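Putative GntR-family transcriptional regulator (PDB 3CNV) probably regulates transcription as a member of the GntR family, with this UTRA domain serving as the part that senses a small-molecule effector. Local coordinates at residues 29-32 with 33-37; 74-77 with 78-82; 114-117 with 118-122. One frame throughout, in Å; residues are numbered along the deposited sequence. Where two conformers were deposited one is given.

Interaction 1. Residues 29-32 with 33-37; sequences LRAP and AEIAR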
loop_
_atom_site.group_PDB
_atom_site.type_symbol
_atom_site.label_atom_id
_atom_site.label_comp_id
_atom_site.label_asym_id
_atom_site.label_seq_id
_atom_site.Cartn_x
_atom_site.Cartn_y
_atom_site.Cartn_z
ATOM N N LEU C 29 5.607 29.807 13.484
ATOM C CA LEU C 29 6.880 30.304 13.038
ATOM C C LEU C 29 7.040 30.387 11.538
ATOM O O LEU C 29 6.226 29.898 10.761
ATOM C CB LEU C 29 8.021 29.493 13.622
ATOM C CG LEU C 29 7.891 27.977 13.633
ATOM C CD1 LEU C 29 8.403 27.304 12.363
ATOM C CD2 LEU C 29 8.659 27.473 14.915
ATOM N N ARG C 30 8.121 31.040 11.141
ATOM C CA ARG C 30 8.490 31.139 9.713
ATOM C C ARG C 30 8.937 29.748 9.296
ATOM O O ARG C 30 9.783 29.155 9.954
ATOM C CB ARG C 30 9.611 32.153 9.510
ATOM C CG ARG C 30 10.071 32.331 8.048
ATOM C CD ARG C 30 11.177 33.349 7.940
ATOM N NE ARG C 30 11.698 33.468 6.586
ATOM C CZ ARG C 30 11.569 34.535 5.814
ATOM N NH1 ARG C 30 10.956 35.613 6.268
ATOM N NH2 ARG C 30 12.099 34.546 4.594
ATOM N N ALA C 31 8.365 29.226 8.216
ATOM C CA ALA C 31 8.754 27.921 7.703
ATOM C C ALA C 31 10.285 27.866 7.463
ATOM O O ALA C 31 10.774 28.675 6.690
ATOM C CB ALA C 31 7.962 27.602 6.353
ATOM N N PRO C 32 11.021 26.883 8.066
ATOM C CA PRO C 32 12.342 26.562 7.543
ATOM C C PRO C 32 12.170 26.221 6.066
ATOM O O PRO C 32 11.105 25.785 5.653
ATOM C CB PRO C 32 12.766 25.330 8.363
ATOM C CG PRO C 32 11.959 25.399 9.624
ATOM C CD PRO C 32 10.638 25.965 9.168
ATOM N N ALA C 33 13.211 26.425 5.276
ATOM C CA ALA C 33 13.096 26.349 3.824
ATOM C C ALA C 33 12.696 24.951 3.340
ATOM O O ALA C 33 11.970 24.792 2.378
ATOM C CB ALA C 33 14.441 26.795 3.175
ATOM N N GLU C 34 13.170 23.944 4.048
ATOM C CA GLU C 34 12.865 22.520 3.749
ATOM C C GLU C 34 11.379 22.224 3.941
ATOM O O GLU C 34 10.745 21.530 3.139
ATOM C CB GLU C 34 13.693 21.584 4.654
ATOM C CG GLU C 34 13.413 21.808 6.177
ATOM C CD GLU C 34 14.714 21.970 7.014
ATOM O OE1 GLU C 34 15.827 21.881 6.423
ATOM O OE2 GLU C 34 14.618 22.171 8.263
ATOM N N ILE C 35 10.839 22.801 5.000
ATOM C CA ILE C 35 9.386 22.741 5.313
ATOM C C ILE C 35 8.515 23.453 4.249
ATOM O O ILE C 35 7.514 22.925 3.760
ATOM C CB ILE C 35 9.074 23.269 6.794
ATOM C CG1 ILE C 35 9.783 22.388 7.852
ATOM C CG2 ILE C 35 7.535 23.411 7.022
ATOM C CD1 ILE C 35 9.338 20.893 7.784
ATOM N N ALA C 36 8.943 24.638 3.862
ATOM C CA ALA C 36 8.239 25.463 2.875
ATOM C C ALA C 36 8.209 24.759 1.540
ATOM O O ALA C 36 7.208 24.774 0.840
ATOM C CB ALA C 36 8.905 26.893 2.732
ATOM N N ARG C 37 9.276 24.035 1.239
ATOM C CA ARG C 37 9.324 23.303 -0.045
ATOM C C ARG C 37 8.429 22.050 0.014
ATOM O O ARG C 37 7.692 21.748 -0.944
ATOM C CB ARG C 37 10.758 22.995 -0.501
ATOM C CG ARG C 37 11.224 21.583 -0.293
ATOM C CD ARG C 37 12.600 21.381 -0.927
ATOM N NE ARG C 37 13.083 20.006 -0.812
ATOM C CZ ARG C 37 13.186 19.172 -1.842
ATOM N NH1 ARG C 37 12.861 19.585 -3.066
ATOM N NH2 ARG C 37 13.631 17.935 -1.653
#

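Interaction 2. Residues 74-77 with 78-82; sequences RGLT and LELLT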
loop_
_atom_site.group_PDB
_atom_site.type_symbol
_atom_site.label_atom_id
_atom_site.label_comp_id
_atom_site.label_asym_id
_atom_site.label_seq_id
_atom_site.Cartn_x
_atom_site.Cartn_y
_atom_site.Cartn_z
ATOM N N ARG C 74 -5.189 28.617 10.852
ATOM C CA ARG C 74 -5.213 29.828 11.701
ATOM C C ARG C 74 -5.973 29.609 12.995
ATOM O O ARG C 74 -5.563 30.081 14.044
ATOM C CB ARG C 74 -5.695 31.063 10.930
ATOM C CG ARG C 74 -4.508 31.659 10.182
ATOM C CD ARG C 74 -4.844 32.976 9.517
ATOM N NE ARG C 74 -5.422 32.740 8.200
ATOM C CZ ARG C 74 -6.729 32.636 7.953
ATOM N NH1 ARG C 74 -7.626 32.762 8.942
ATOM N NH2 ARG C 74 -7.137 32.403 6.703
ATOM N N GLY C 75 -7.018 28.808 12.954
ATOM C CA GLY C 75 -7.841 28.603 14.153
ATOM C C GLY C 75 -7.203 27.705 15.211
ATOM O O GLY C 75 -7.735 27.514 16.322
ATOM N N LEU C 76 -6.045 27.152 14.867
ATOM C CA LEU C 76 -5.439 26.094 15.672
ATOM C C LEU C 76 -4.768 26.727 16.872
ATOM O O LEU C 76 -3.890 27.565 16.706
ATOM C CB LEU C 76 -4.455 25.243 14.854
ATOM C CG LEU C 76 -3.936 23.883 15.362
ATOM C CD1 LEU C 76 -5.099 22.990 15.853
ATOM C CD2 LEU C 76 -3.163 23.167 14.284
ATOM N N THR C 77 -5.220 26.362 18.077
ATOM C CA THR C 77 -4.610 26.855 19.323
ATOM C C THR C 77 -4.251 25.724 20.270
ATOM O O THR C 77 -4.661 24.589 20.079
ATOM C CB THR C 77 -5.504 27.824 20.063
ATOM O OG1 THR C 77 -6.765 27.215 20.409
ATOM C CG2 THR C 77 -5.739 29.087 19.215
ATOM N N LEU C 78 -3.501 26.064 21.310
ATOM C CA LEU C 78 -3.080 25.047 22.308
ATOM C C LEU C 78 -4.326 24.611 23.059
ATOM O O LEU C 78 -4.536 23.428 23.332
ATOM C CB LEU C 78 -2.034 25.590 23.264
ATOM C CG LEU C 78 -1.479 24.620 24.285
ATOM C CD1 LEU C 78 -0.684 23.476 23.634
ATOM C CD2 LEU C 78 -0.621 25.415 25.292
ATOM N N GLU C 79 -5.181 25.586 23.307
ATOM C CA GLU C 79 -6.392 25.347 24.072
ATOM C C GLU C 79 -7.253 24.339 23.313
ATOM O O GLU C 79 -7.846 23.440 23.901
ATOM C CB GLU C 79 -7.173 26.648 24.363
ATOM C CG GLU C 79 -8.580 26.423 24.949
ATOM C CD GLU C 79 -9.667 25.982 23.891
ATOM O OE1 GLU C 79 -9.572 26.381 22.675
ATOM O OE2 GLU C 79 -10.626 25.230 24.282
ATOM N N LEU C 80 -7.289 24.506 21.982
ATOM C CA LEU C 80 -8.077 23.594 21.137
ATOM C C LEU C 80 -7.507 22.184 21.240
ATOM O O LEU C 80 -8.223 21.208 21.464
ATOM C CB LEU C 80 -8.099 24.063 19.698
ATOM C CG LEU C 80 -8.964 23.275 18.699
ATOM C CD1 LEU C 80 -10.455 23.345 18.995
ATOM C CD2 LEU C 80 -8.720 23.815 17.347
ATOM N N LEU C 81 -6.188 22.099 21.112
ATOM C CA LEU C 81 -5.479 20.826 21.101
ATOM C C LEU C 81 -5.643 20.055 22.387
ATOM O O LEU C 81 -5.752 18.838 22.386
ATOM C CB LEU C 81 -3.989 21.000 20.788
ATOM C CG LEU C 81 -3.712 21.455 19.371
ATOM C CD1 LEU C 81 -2.242 21.848 19.179
ATOM C CD2 LEU C 81 -4.097 20.387 18.393
ATOM N N THR C 82 -5.645 20.751 23.495
ATOM C CA THR C 82 -5.452 20.080 24.745
ATOM C C THR C 82 -6.809 19.768 25.311
ATOM O O THR C 82 -6.891 18.962 26.218
ATOM C CB THR C 82 -4.630 20.892 25.763
ATOM O OG1 THR C 82 -5.264 22.147 26.015
ATOM C CG2 THR C 82 -3.197 21.132 25.213
#

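Interaction 3. Residues 114-117 with 118-122; sequences PEIA and PLLGV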
loop_
_atom_site.group_PDB
_atom_site.type_symbol
_atom_site.label_atom_id
_atom_site.label_comp_id
_atom_site.label_asym_id
_atom_site.label_seq_id
_atom_site.Cartn_x
_atom_site.Cartn_y
_atom_site.Cartn_z
ATOM N N PRO C 114 20.237 13.843 22.400
ATOM C CA PRO C 114 20.171 14.339 23.756
ATOM C C PRO C 114 18.811 14.962 24.081
ATOM O O PRO C 114 18.328 14.816 25.192
ATOM C CB PRO C 114 21.320 15.358 23.789
ATOM C CG PRO C 114 22.257 14.902 22.769
ATOM C CD PRO C 114 21.515 14.192 21.730
ATOM N N GLU C 115 18.158 15.595 23.111
ATOM C CA GLU C 115 16.846 16.286 23.375
ATOM C C GLU C 115 15.663 15.279 23.418
ATOM O O GLU C 115 14.740 15.398 24.239
ATOM C CB GLU C 115 16.541 17.385 22.309
ATOM C CG GLU C 115 15.021 17.868 22.254
ATOM C CD GLU C 115 14.704 18.844 21.081
ATOM O OE1 GLU C 115 14.644 18.429 19.891
ATOM O OE2 GLU C 115 14.512 20.051 21.347
ATOM N N ILE C 116 15.706 14.299 22.509
ATOM C CA ILE C 116 14.625 13.311 22.380
ATOM C C ILE C 116 14.672 12.208 23.424
ATOM O O ILE C 116 13.638 11.792 23.955
ATOM C CB ILE C 116 14.587 12.713 20.977
ATOM C CG1 ILE C 116 14.263 13.827 19.974
ATOM C CG2 ILE C 116 13.523 11.539 20.822
ATOM C CD1 ILE C 116 12.926 14.443 20.185
ATOM N N ALA C 117 15.872 11.780 23.766
ATOM C CA ALA C 117 16.035 10.610 24.610
ATOM C C ALA C 117 15.161 10.677 25.899
ATOM O O ALA C 117 14.367 9.770 26.137
ATOM C CB ALA C 117 17.493 10.369 24.918
ATOM N N PRO C 118 15.244 11.775 26.691
ATOM C CA PRO C 118 14.462 11.786 27.937
ATOM C C PRO C 118 12.943 11.855 27.702
ATOM O O PRO C 118 12.162 11.491 28.552
ATOM C CB PRO C 118 14.954 13.040 28.665
ATOM C CG PRO C 118 15.570 13.913 27.611
ATOM C CD PRO C 118 16.007 13.025 26.477
ATOM N N LEU C 119 12.525 12.282 26.523
ATOM C CA LEU C 119 11.095 12.330 26.250
ATOM C C LEU C 119 10.524 10.919 25.950
ATOM O O LEU C 119 9.301 10.710 25.957
ATOM C CB LEU C 119 10.811 13.303 25.113
ATOM C CG LEU C 119 11.287 14.732 25.329
ATOM C CD1 LEU C 119 11.048 15.547 24.046
ATOM C CD2 LEU C 119 10.567 15.347 26.565
ATOM N N LEU C 120 11.413 9.980 25.640
ATOM C CA LEU C 120 11.044 8.577 25.353
ATOM C C LEU C 120 11.486 7.615 26.428
ATOM O O LEU C 120 11.215 6.406 26.388
ATOM C CB LEU C 120 11.566 8.141 23.979
ATOM C CG LEU C 120 10.822 8.787 22.787
ATOM C CD1 LEU C 120 11.455 8.358 21.449
ATOM C CD2 LEU C 120 9.284 8.444 22.754
ATOM N N GLY C 121 12.129 8.185 27.414
ATOM C CA GLY C 121 12.587 7.448 28.599
ATOM C C GLY C 121 13.802 6.601 28.340
ATOM O O GLY C 121 13.994 5.588 28.972
ATOM N N VAL C 122 14.608 7.020 27.380
ATOM C CA VAL C 122 15.790 6.247 26.987
ATOM C C VAL C 122 17.083 7.024 27.064
ATOM O O VAL C 122 17.106 8.208 27.231
ATOM C CB VAL C 122 15.645 5.709 25.527
ATOM C CG1 VAL C 122 14.383 4.864 25.386
ATOM C CG2 VAL C 122 15.601 6.856 24.475
#

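Interaction 1. Residues 29-32 with 33-37
Pro32 and Ile35 run alongside each other in the same direction, and Ile35 CG1 comes over the face of the Pro32 ring, towards its CD side. The touching atoms are Pro32 CD and Ile35 CG1, 3.9 Å apart. Ile35 sets CG2 anti to its backbone N and CG1 beside that N (chi1 -62°), and this brings CG1 to the ring. Glu34 bends at chi2 and brings its carboxylate alongside the CB corner of the ring, on the same side as Ile35, with OE2 3.7 Å from Pro32 CB; this is a van der Waals approach to an apolar carbon.

Ala31 and Ala36 meet methyl to methyl, their CB atoms 3.8 Å apart. The small alanine side chains allow the loop and the helix to come this close, and both residues are buried. Ala31 CB also comes near the CG2 branch of Ile35, at 4.3 Å.

One backbone bond closes the turn: Ala36 N donates to Pro32 O over 3.0 Å, with an N-H...O angle of 160°. Proline has no N-H to offer, which costs nothing at a position where only its carbonyl enters the helical bonding. Leu29 and Ala31 are still bonded through their backbones to Val47 and Glu45. The arrangement is a strand-to-helix junction with Pro32 as N-cap, leading from strand 20-30 into helix 33-38 of the UTRA domain.

Interaction 2. Residues 74-77 with 78-82
Thr77 caps the N-terminus of helix 78-83 with its side chain, at the point where the loop after strand 59-69 turns into that helix. Its OG1 accepts from Leu80 N over 3.2 Å, with an N-H...O angle of 149°. OG1 sits between the backbone N and the carbonyl carbon (chi1 59°), the rotation that swings the hydroxyl over the opening turn. Threonine suits the place because a short side chain with an oxygen on CB can reach an amide of the first turn, which lacks a preceding helical carbonyl. Leu81 N binds Thr77 O at 3.1 Å and begins the regular helical pattern.

Beside this polar cap lies a small apolar cluster. Leu76, with CG anti to its backbone N (chi1 -166°), extends one methyl, CD1, towards two leucines of the helix. That methyl is 3.8 Å from Leu81 CD2 and 4.0 Å from Leu80 CD2, and the Leu76 side chain crosses each of the others at about a right angle. Leu80 reaches back along the loop as well, so that its CD2 lies 4.0 Å from Gly75 O. Leucine is long enough to bring the Leu76 methyl back to the helix, where it touches both neighbours.

Leu76 and Leu80 both rest on Phe96 of helix 88-96, and Arg28 bonds Leu76 O. Leu81 fills the corner between Leu88 and Leu91 of that helix, Ile23 and Cys26 of strand 20-30, and Ile50 of strand 46-56, while Leu76 also packs on Val48 and Ile50.

Interaction 3. Residues 114-117 with 118-122
The backbone makes a short helical turn at 117-120 and leaves it through Gly121, whose positive phi of 76° is readily adopted without a side chain. Leu119 N binds Ile116 O at 2.8 Å, and Leu120 N adds a weak bond to the same oxygen. Ala117 O takes two donors, Leu120 N and Val122 N, each at 3.0 Å and from opposite faces of the carbonyl plane; the Val122 bond is the straighter, with an N-H...O angle of 168°. This oxygen therefore joins the turn to the chain that leaves it.

Among the side chains, Ile116 and Leu120 project together from the same side of the turn, with Ile116 CG2 3.8 Å from Leu120 CD1. With CG1 beside its backbone N (chi1 -64°), Ile116 has CG2 anti to that N, which directs it to the leucine four residues on. Leu119 extends over the carbonyl of Glu115, its CG 3.7 Å from Glu115 O. Pro118 has no N-H, and its ring atom CD occupies the space near Pro114 O at 3.2 Å, where a helical amide would otherwise point. At the exit Val122 folds back on Ala117, CG2 lying 4.0 Å from Ala117 CB, a place where the small methyl allows close passage of the chain.

Ile116, Leu119 and Leu120 pack on Ile63 of strand 59-69, and Leu128 of strand 127-137 touches Ile116 and Leu120. Glu115 OE1 makes a salt bridge to Arg51, and Ser113 OG bonds Ile116 N. The whole is a single-turn helical connection ended by glycine, linking the antiparallel strands 102-111 and 127-137 and lying against the sheet of the UTRA domain.

Overall arrangement
From the N terminus, interaction 1 comes first, carrying strand 20-30 into helix 33-38 on the way to strand 46-56. Interaction 2 follows strand 59-69 and opens the helical section that leads through helix 88-96 to strand 102-111. Interaction 3 then bridges that strand and strand 127-137. Each closes only a local turn, and the three run in series without nesting or crossing. Their centres are 21 to 26 Å apart, and no two touch. Strand 46-56 is common ground: residues of all three contacts reach it, so the six-stranded antiparallel sheet connects these separate turns within one UTRA domain.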